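Local coordinates for protein inorganic pyrophosphatase (PDB 6LL8) that probably hydrolyses diphosphate to two phosphates, as a metal-dependent family II inorganic pyrophosphatase of the DHH/DHHA2 type, at residues A[184-198]-A[218-230]. Numbering follows the deposited sequence. Where two conformers were deposited one is given.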
ATOM      1  N   PHE A 184      -7.689  -9.409  -7.826  1.00  8.80           N
ATOM      2  CA  PHE A 184      -7.599 -10.316  -6.663  1.00  9.12           C
ATOM      3  C   PHE A 184      -7.391 -11.766  -7.073  1.00  8.63           C
ATOM      4  O   PHE A 184      -6.750 -12.498  -6.319  1.00  9.51           O
ATOM      5  CB  PHE A 184      -8.754 -10.076  -5.694  1.00  9.34           C
ATOM      6  CG  PHE A 184      -8.579  -8.778  -4.945  1.00  9.07           C
ATOM      7  CD1 PHE A 184      -7.746  -8.717  -3.843  1.00  9.38           C
ATOM      8  CD2 PHE A 184      -9.160  -7.611  -5.398  1.00  9.58           C
ATOM      9  CE1 PHE A 184      -7.508  -7.502  -3.215  1.00  9.71           C
ATOM     10  CE2 PHE A 184      -8.931  -6.414  -4.755  1.00 10.12           C
ATOM     11  CZ  PHE A 184      -8.086  -6.350  -3.676  1.00 10.17           C
ATOM     12  N   LYS A 185      -7.837 -12.166  -8.241  1.00  8.97           N
ATOM     13  CA  LYS A 185      -7.464 -13.503  -8.765  1.00  9.35           C
ATOM     14  C   LYS A 185      -5.966 -13.552  -9.056  1.00  9.33           C
ATOM     15  O   LYS A 185      -5.320 -14.538  -8.754  1.00  9.89           O
ATOM     16  CB  LYS A 185      -8.285 -13.835 -10.013  1.00 10.21           C
ATOM     17  CG  LYS A 185      -9.760 -14.083  -9.734  1.00 11.43           C
ATOM     18  CD  LYS A 185     -10.494 -14.435 -11.017  1.00 16.05           C
ATOM     19  CE  LYS A 185     -11.945 -14.669 -10.871  1.00 18.37           C
ATOM     20  NZ  LYS A 185     -12.387 -15.435 -12.070  1.00 15.75           N
ATOM     21  N   VAL A 186      -5.395 -12.485  -9.590  1.00  8.98           N
ATOM     22  CA  VAL A 186      -3.926 -12.421  -9.772  1.00  9.09           C
ATOM     23  C   VAL A 186      -3.237 -12.503  -8.416  1.00 10.03           C
ATOM     24  O   VAL A 186      -2.276 -13.284  -8.270  1.00 10.50           O
ATOM     25  CB  VAL A 186      -3.520 -11.181 -10.553  1.00  9.83           C
ATOM     26  CG1 VAL A 186      -2.005 -11.015 -10.565  1.00 10.99           C
ATOM     27  CG2 VAL A 186      -4.035 -11.258 -11.988  1.00 10.70           C
ATOM     28  N   LYS A 187      -3.700 -11.757  -7.426  1.00  9.64           N
ATOM     29  CA  LYS A 187      -3.081 -11.772  -6.091  1.00  9.97           C
ATOM     30  C   LYS A 187      -3.137 -13.168  -5.489  1.00 10.41           C
ATOM     31  O   LYS A 187      -2.279 -13.499  -4.673  1.00 11.75           O
ATOM     32  CB  LYS A 187      -3.729 -10.763  -5.138  1.00 10.60           C
ATOM     33  CG  LYS A 187      -3.382  -9.305  -5.396  1.00 12.98           C
ATOM     34  CD  LYS A 187      -3.982  -8.315  -4.338  1.00 14.91           C
ATOM     35  CE  LYS A 187      -3.233  -6.966  -4.142  1.00 19.04           C
ATOM     36  NZ  LYS A 187      -3.974  -5.832  -3.461  1.00 20.46           N
ATOM     37  N   SER A 188      -4.149 -13.958  -5.821  1.00 10.25           N
ATOM     38  CA  SER A 188      -4.378 -15.275  -5.215  1.00 10.36           C
ATOM     39  C   SER A 188      -3.482 -16.344  -5.839  1.00 10.86           C
ATOM     40  O   SER A 188      -3.485 -17.467  -5.324  1.00 12.81           O
ATOM     41  CB  SER A 188      -5.828 -15.647  -5.371  1.00  9.66           C
ATOM     42  OG  SER A 188      -6.698 -14.729  -4.708  1.00 10.74           O
ATOM     43  N   ALA A 189      -2.785 -16.046  -6.936  1.00 11.04           N
ATOM     44  CA  ALA A 189      -1.969 -17.037  -7.671  1.00 11.89           C
ATOM     45  C   ALA A 189      -0.606 -17.155  -6.989  1.00 13.49           C
ATOM     46  O   ALA A 189       0.395 -16.667  -7.500  1.00 16.91           O
ATOM     47  CB  ALA A 189      -1.876 -16.655  -9.128  1.00 12.52           C
ATOM     48  N   VAL A 190      -0.558 -17.843  -5.875  1.00 12.97           N
ATOM     49  CA  VAL A 190       0.646 -17.931  -5.014  1.00 14.24           C
ATOM     50  C   VAL A 190       1.337 -19.302  -5.118  1.00 15.48           C
ATOM     51  O   VAL A 190       2.362 -19.461  -4.454  1.00 17.07           O
ATOM     52  CB  VAL A 190       0.259 -17.584  -3.567  1.00 15.49           C
ATOM     53  CG1 VAL A 190      -0.197 -16.132  -3.407  1.00 17.18           C
ATOM     54  CG2 VAL A 190      -0.783 -18.557  -3.024  1.00 17.31           C
ATOM     55  N   GLU A 191       0.872 -20.232  -5.964  1.00 16.21           N
ATOM     56  CA  GLU A 191       1.522 -21.561  -6.053  1.00 16.90           C
ATOM     57  C   GLU A 191       2.979 -21.420  -6.474  1.00 17.66           C
ATOM     58  O   GLU A 191       3.268 -20.723  -7.441  1.00 22.08           O
ATOM     59  CB  GLU A 191       0.734 -22.467  -7.011  1.00 16.74           C
ATOM     60  CG  GLU A 191       1.309 -23.886  -7.165  1.00 17.05           C
ATOM     61  CD  GLU A 191       0.484 -24.872  -7.963  1.00 18.41           C
ATOM     62  OE1 GLU A 191      -0.720 -24.582  -8.175  1.00 21.36           O
ATOM     63  OE2 GLU A 191       1.043 -25.900  -8.415  1.00 16.43           O
ATOM     64  N   GLY A 192       3.835 -22.163  -5.783  1.00 18.43           N
ATOM     65  CA  GLY A 192       5.264 -22.291  -6.073  1.00 20.64           C
ATOM     66  C   GLY A 192       6.065 -21.062  -5.718  1.00 21.32           C
ATOM     67  O   GLY A 192       7.194 -20.960  -6.120  1.00 28.14           O
ATOM     68  N   THR A 193       5.483 -20.112  -5.011  1.00 17.39           N
ATOM     69  CA  THR A 193       6.221 -18.897  -4.595  1.00 15.98           C
ATOM     70  C   THR A 193       6.922 -19.163  -3.270  1.00 15.36           C
ATOM     71  O   THR A 193       6.274 -19.605  -2.317  1.00 17.25           O
ATOM     72  CB  THR A 193       5.267 -17.717  -4.474  1.00 15.62           C
ATOM     73  OG1 THR A 193       4.580 -17.604  -5.714  1.00 19.34           O
ATOM     74  CG2 THR A 193       5.979 -16.422  -4.156  1.00 15.60           C
ATOM     75  N   PRO A 194       8.235 -18.861  -3.154  1.00 14.92           N
ATOM     76  CA  PRO A 194       8.933 -19.053  -1.887  1.00 16.58           C
ATOM     77  C   PRO A 194       8.280 -18.274  -0.740  1.00 13.10           C
ATOM     78  O   PRO A 194       7.801 -17.142  -0.941  1.00 13.48           O
ATOM     79  CB  PRO A 194      10.351 -18.551  -2.208  1.00 18.97           C
ATOM     80  CG  PRO A 194      10.532 -18.729  -3.687  1.00 19.09           C
ATOM     81  CD  PRO A 194       9.149 -18.443  -4.235  1.00 16.43           C
ATOM     82  N   ALA A 195       8.337 -18.806   0.459  1.00 14.21           N
ATOM     83  CA  ALA A 195       7.759 -18.165   1.647  1.00 12.24           C
ATOM     84  C   ALA A 195       8.254 -16.727   1.759  1.00 12.38           C
ATOM     85  O   ALA A 195       7.429 -15.838   2.014  1.00 11.93           O
ATOM     86  CB  ALA A 195       8.053 -18.981   2.877  1.00 15.04           C
ATOM     87  N   ARG A 196       9.546 -16.468   1.633  1.00 11.51           N
ATOM     88  CA  ARG A 196      10.055 -15.102   1.872  1.00 11.91           C
ATOM     89  C   ARG A 196       9.451 -14.143   0.849  1.00 11.25           C
ATOM     90  O   ARG A 196       9.167 -12.985   1.191  1.00 11.31           O
ATOM     91  CB  ARG A 196      11.582 -15.066   1.878  1.00 13.21           C
ATOM     92  CG  ARG A 196      12.183 -13.667   1.973  1.00 13.71           C
ATOM     93  CD  ARG A 196      11.803 -12.902   3.236  1.00 13.37           C
ATOM     94  NE  ARG A 196      12.108 -13.579   4.486  1.00 13.42           N
ATOM     95  CZ  ARG A 196      13.225 -13.425   5.176  1.00 14.19           C
ATOM     96  NH1 ARG A 196      14.162 -12.614   4.765  1.00 14.55           N
ATOM     97  NH2 ARG A 196      13.394 -14.070   6.310  1.00 16.25           N
ATOM     98  N   ASP A 197       9.283 -14.583  -0.390  1.00 10.86           N
ATOM     99  CA  ASP A 197       8.719 -13.705  -1.430  1.00 11.42           C
ATOM    100  C   ASP A 197       7.273 -13.370  -1.079  1.00 10.25           C
ATOM    101  O   ASP A 197       6.849 -12.235  -1.337  1.00 11.99           O
ATOM    102  CB  ASP A 197       8.846 -14.334  -2.813  1.00 12.53           C
ATOM    103  CG  ASP A 197      10.263 -14.456  -3.361  1.00 17.59           C
ATOM    104  OD1 ASP A 197      11.150 -13.753  -2.859  1.00 21.26           O
ATOM    105  OD2 ASP A 197      10.419 -15.173  -4.340  1.00 22.77           O
ATOM    106  N   LEU A 198       6.527 -14.298  -0.471  1.00 10.22           N
ATOM    107  CA  LEU A 198       5.153 -13.986  -0.042  1.00 10.58           C
ATOM    108  C   LEU A 198       5.173 -13.056   1.169  1.00 10.48           C
ATOM    109  O   LEU A 198       4.409 -12.070   1.205  1.00 10.48           O
ATOM    110  CB  LEU A 198       4.411 -15.273   0.271  1.00 11.35           C
ATOM    111  CG  LEU A 198       4.118 -16.187  -0.913  1.00 12.94           C
ATOM    112  CD1 LEU A 198       3.496 -17.473  -0.427  1.00 15.47           C
ATOM    113  CD2 LEU A 198       3.231 -15.511  -1.950  1.00 14.33           C
ATOM    114  N   LEU A 218      -1.275 -10.568   2.738  1.00  8.77           N
ATOM    115  CA  LEU A 218      -1.566 -11.331   1.519  1.00  9.34           C
ATOM    116  C   LEU A 218      -3.077 -11.413   1.381  1.00  9.71           C
ATOM    117  O   LEU A 218      -3.727 -12.236   2.042  1.00 11.67           O
ATOM    118  CB  LEU A 218      -0.933 -12.710   1.576  1.00 10.38           C
ATOM    119  CG  LEU A 218       0.582 -12.693   1.578  1.00 10.96           C
ATOM    120  CD1 LEU A 218       1.143 -14.005   2.101  1.00 13.31           C
ATOM    121  CD2 LEU A 218       1.127 -12.372   0.193  1.00 12.76           C
ATOM    122  N   GLU A 219      -3.637 -10.598   0.510  1.00  9.28           N
ATOM    123  CA  GLU A 219      -5.068 -10.605   0.187  1.00  9.32           C
ATOM    124  C   GLU A 219      -5.333 -11.614  -0.917  1.00  9.80           C
ATOM    125  O   GLU A 219      -4.680 -11.589  -1.966  1.00 11.28           O
ATOM    126  CB  GLU A 219      -5.514  -9.236  -0.324  1.00 10.34           C
ATOM    127  CG  GLU A 219      -5.395  -8.080   0.657  1.00 11.11           C
ATOM    128  CD  GLU A 219      -5.321  -6.765  -0.109  1.00 13.31           C
ATOM    129  OE1 GLU A 219      -4.402  -6.642  -0.971  1.00 15.93           O
ATOM    130  OE2 GLU A 219      -6.174  -5.923   0.091  1.00 14.79           O
ATOM    131  N   VAL A 220      -6.270 -12.501  -0.648  1.00  9.50           N
ATOM    132  CA  VAL A 220      -6.612 -13.586  -1.589  1.00  9.79           C
ATOM    133  C   VAL A 220      -8.113 -13.814  -1.565  1.00 10.21           C
ATOM    134  O   VAL A 220      -8.808 -13.357  -0.653  1.00 10.80           O
ATOM    135  CB  VAL A 220      -5.859 -14.883  -1.233  1.00 10.81           C
ATOM    136  CG1 VAL A 220      -4.355 -14.712  -1.286  1.00 11.45           C
ATOM    137  CG2 VAL A 220      -6.291 -15.420   0.106  1.00 11.64           C
ATOM    138  N   ILE A 221      -8.597 -14.586  -2.517  1.00 10.80           N
ATOM    139  CA  ILE A 221     -10.034 -14.941  -2.614  0.50 11.04           C
ATOM    140  C   ILE A 221     -10.402 -16.094  -1.682  1.00 12.29           C
ATOM    141  O   ILE A 221     -11.569 -16.177  -1.308  1.00 16.93           O
ATOM    142  CB  ILE A 221     -10.356 -15.269  -4.068  0.50 11.52           C
ATOM    143  CG1 ILE A 221     -10.338 -13.985  -4.894  0.50 12.63           C
ATOM    144  CG2 ILE A 221     -11.676 -16.010  -4.150  0.50 12.38           C
ATOM    145  CD1 ILE A 221     -10.320 -14.210  -6.365  0.50 13.43           C
ATOM    146  N   ASP A 222      -9.438 -16.931  -1.322  1.00 12.20           N
ATOM    147  CA  ASP A 222      -9.664 -18.158  -0.529  1.00 13.83           C
ATOM    148  C   ASP A 222      -8.435 -18.468   0.314  1.00 13.16           C
ATOM    149  O   ASP A 222      -7.390 -18.815  -0.247  1.00 13.26           O
ATOM    150  CB  ASP A 222     -10.025 -19.298  -1.490  1.00 16.81           C
ATOM    151  CG  ASP A 222     -10.285 -20.646  -0.833  1.00 22.87           C
ATOM    152  OD1 ASP A 222     -10.218 -20.701   0.417  1.00 22.65           O
ATOM    153  OD2 ASP A 222     -10.553 -21.631  -1.592  1.00 34.41           O
ATOM    154  N   LEU A 223      -8.567 -18.294   1.616  1.00 15.08           N
ATOM    155  CA  LEU A 223      -7.540 -18.564   2.657  0.60 17.47           C
ATOM    156  C   LEU A 223      -6.904 -19.960   2.484  1.00 16.41           C
ATOM    157  O   LEU A 223      -5.751 -20.138   2.944  1.00 17.76           O
ATOM    158  CB  LEU A 223      -8.248 -18.387   4.013  0.60 21.89           C
ATOM    159  CG  LEU A 223      -7.388 -18.229   5.268  0.60 23.00           C
ATOM    160  CD1 LEU A 223      -6.681 -16.885   5.289  0.60 27.01           C
ATOM    161  CD2 LEU A 223      -8.218 -18.401   6.541  0.60 23.84           C
ATOM    162  N   ALA A 224      -7.656 -20.911   1.959  1.00 18.76           N
ATOM    163  CA  ALA A 224      -7.166 -22.305   1.925  1.00 19.10           C
ATOM    164  C   ALA A 224      -5.895 -22.398   1.079  1.00 18.46           C
ATOM    165  O   ALA A 224      -5.128 -23.365   1.280  1.00 19.53           O
ATOM    166  CB  ALA A 224      -8.228 -23.241   1.429  1.00 23.39           C
ATOM    167  N   VAL A 225      -5.582 -21.419   0.222  1.00 15.49           N
ATOM    168  CA  VAL A 225      -4.344 -21.468  -0.610  1.00 15.03           C
ATOM    169  C   VAL A 225      -3.122 -21.470   0.309  1.00 15.34           C
ATOM    170  O   VAL A 225      -2.054 -21.865  -0.159  1.00 18.60           O
ATOM    171  CB  VAL A 225      -4.258 -20.353  -1.677  1.00 17.23           C
ATOM    172  CG1 VAL A 225      -5.353 -20.498  -2.728  1.00 20.48           C
ATOM    173  CG2 VAL A 225      -4.182 -18.971  -1.033  1.00 15.33           C
ATOM    174  N   PHE A 226      -3.249 -21.038   1.549  1.00 14.67           N
ATOM    175  CA  PHE A 226      -2.091 -20.981   2.468  1.00 15.92           C
ATOM    176  C   PHE A 226      -1.968 -22.219   3.349  1.00 15.54           C
ATOM    177  O   PHE A 226      -1.018 -22.293   4.122  1.00 18.36           O
ATOM    178  CB  PHE A 226      -2.171 -19.726   3.335  1.00 18.09           C
ATOM    179  CG  PHE A 226      -2.036 -18.468   2.533  1.00 17.92           C
ATOM    180  CD1 PHE A 226      -0.932 -18.244   1.720  1.00 17.29           C
ATOM    181  CD2 PHE A 226      -3.075 -17.561   2.507  1.00 18.28           C
ATOM    182  CE1 PHE A 226      -0.828 -17.109   0.929  1.00 19.73           C
ATOM    183  CE2 PHE A 226      -2.946 -16.399   1.759  1.00 18.79           C
ATOM    184  CZ  PHE A 226      -1.851 -16.206   0.938  1.00 18.95           C
ATOM    185  N   ASP A 227      -2.863 -23.182   3.240  1.00 16.80           N
ATOM    186  CA  ASP A 227      -2.860 -24.292   4.212  1.00 19.70           C
ATOM    187  C   ASP A 227      -1.508 -25.020   4.201  1.00 19.58           C
ATOM    188  O   ASP A 227      -0.933 -25.239   5.302  1.00 22.54           O
ATOM    189  CB  ASP A 227      -4.002 -25.256   3.930  1.00 21.78           C
ATOM    190  CG  ASP A 227      -5.386 -24.728   4.287  1.00 22.74           C
ATOM    191  OD1 ASP A 227      -5.479 -23.730   4.997  1.00 24.43           O
ATOM    192  OD2 ASP A 227      -6.358 -25.399   3.904  1.00 28.30           O
ATOM    193  N   ASP A 228      -0.967 -25.332   3.035  1.00 17.85           N
ATOM    194  CA  ASP A 228       0.237 -26.196   2.967  1.00 20.47           C
ATOM    195  C   ASP A 228       1.497 -25.415   3.358  1.00 20.98           C
ATOM    196  O   ASP A 228       2.437 -26.027   3.881  1.00 24.24           O
ATOM    197  CB  ASP A 228       0.416 -26.829   1.588  1.00 25.17           C
ATOM    198  CG  ASP A 228      -0.654 -27.851   1.237  1.00 27.95           C
ATOM    199  OD1 ASP A 228      -1.382 -28.312   2.150  1.00 28.62           O
ATOM    200  OD2 ASP A 228      -0.759 -28.187   0.042  1.00 38.47           O
ATOM    201  N   ILE A 229       1.518 -24.101   3.132  1.00 17.50           N
ATOM    202  CA  ILE A 229       2.744 -23.250   3.284  0.70 18.08           C
ATOM    203  C   ILE A 229       2.695 -22.484   4.603  1.00 16.22           C
ATOM    204  O   ILE A 229       3.676 -21.796   4.912  1.00 16.99           O
ATOM    205  CB  ILE A 229       2.989 -22.277   2.097  0.70 18.36           C
ATOM    206  CG1 ILE A 229       4.434 -21.747   2.065  0.70 21.94           C
ATOM    207  CG2 ILE A 229       2.005 -21.118   2.082  0.70 20.31           C
ATOM    208  CD1 ILE A 229       4.807 -20.989   0.780  0.70 23.16           C
ATOM    209  N   LYS A 230       1.627 -22.606   5.375  1.00 16.82           N
ATOM    210  CA  LYS A 230       1.465 -21.775   6.596  1.00 16.37           C
ATOM    211  C   LYS A 230       2.649 -21.957   7.547  1.00 15.28           C
ATOM    212  O   LYS A 230       3.185 -20.950   8.058  1.00 15.30           O
ATOM    213  CB  LYS A 230       0.116 -22.031   7.263  1.00 17.54           C
ATOM    214  CG  LYS A 230      -0.279 -20.945   8.242  1.00 18.53           C
ATOM    215  CD  LYS A 230      -1.691 -21.107   8.721  1.00 18.51           C
ATOM    216  CE  LYS A 230      -2.682 -20.917   7.590  1.00 19.64           C
ATOM    217  NZ  LYS A 230      -4.067 -20.958   8.086  1.00 21.78           N
TER
HETATM  218  O   HOH W   1      -1.887 -11.947  -1.981  1.00 19.87           O
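Ser-188 and Ile-221 tie the C-terminal region of helix 176-187 to the chain leaving strand 211-220. The Ile-221 amide donates to Ser-188 OG over 2.9 Å with an angle of 152° at the hydrogen, while the same hydroxyl gives its proton to Phe-184 O, 2.8 Å from OG. Donor and acceptor roles of this oxygen are thus both used; with OG anti to its own carbonyl carbon (chi1 -62°), it can bend back to the preceding helical turn and still meet the strand end. Next to this bond, Lys-187 and Glu-219 run side by side in the same direction, their chains extended beyond CG, and close a salt bridge of 2.7 Å between NZ and OE1. The ammonium reaches OE1 on its syn side, somewhat out of the carboxylate plane, and also makes a hydrogen bond with Ser-146 OG. Beside it, the Phe-184 ring stands nearly perpendicular to the carboxylate (85°), presenting its edge to Glu-219 CD. A water donates to both Lys-187 O and Glu-219 O, bridging the two backbones. Farther along, the contact turns apolar: Val-190 CG2 meets Val-225 CG2 at 4.0 Å, and Leu-198 CB sits against Leu-218 CD1 (4.0 Å). Lys-187 lies about 6 Å from Asp-13 and Asp-147, side chain to side chain, and about 4 Å from a bound magnesium ion. Buried Glu-219 would offset the positive charge of Lys-187 close to the magnesium, and is likely to hold the ammonium in place together with Ser-146, while the Ser-188 bonds and the water bridge link the two segments and would restrain their relative position.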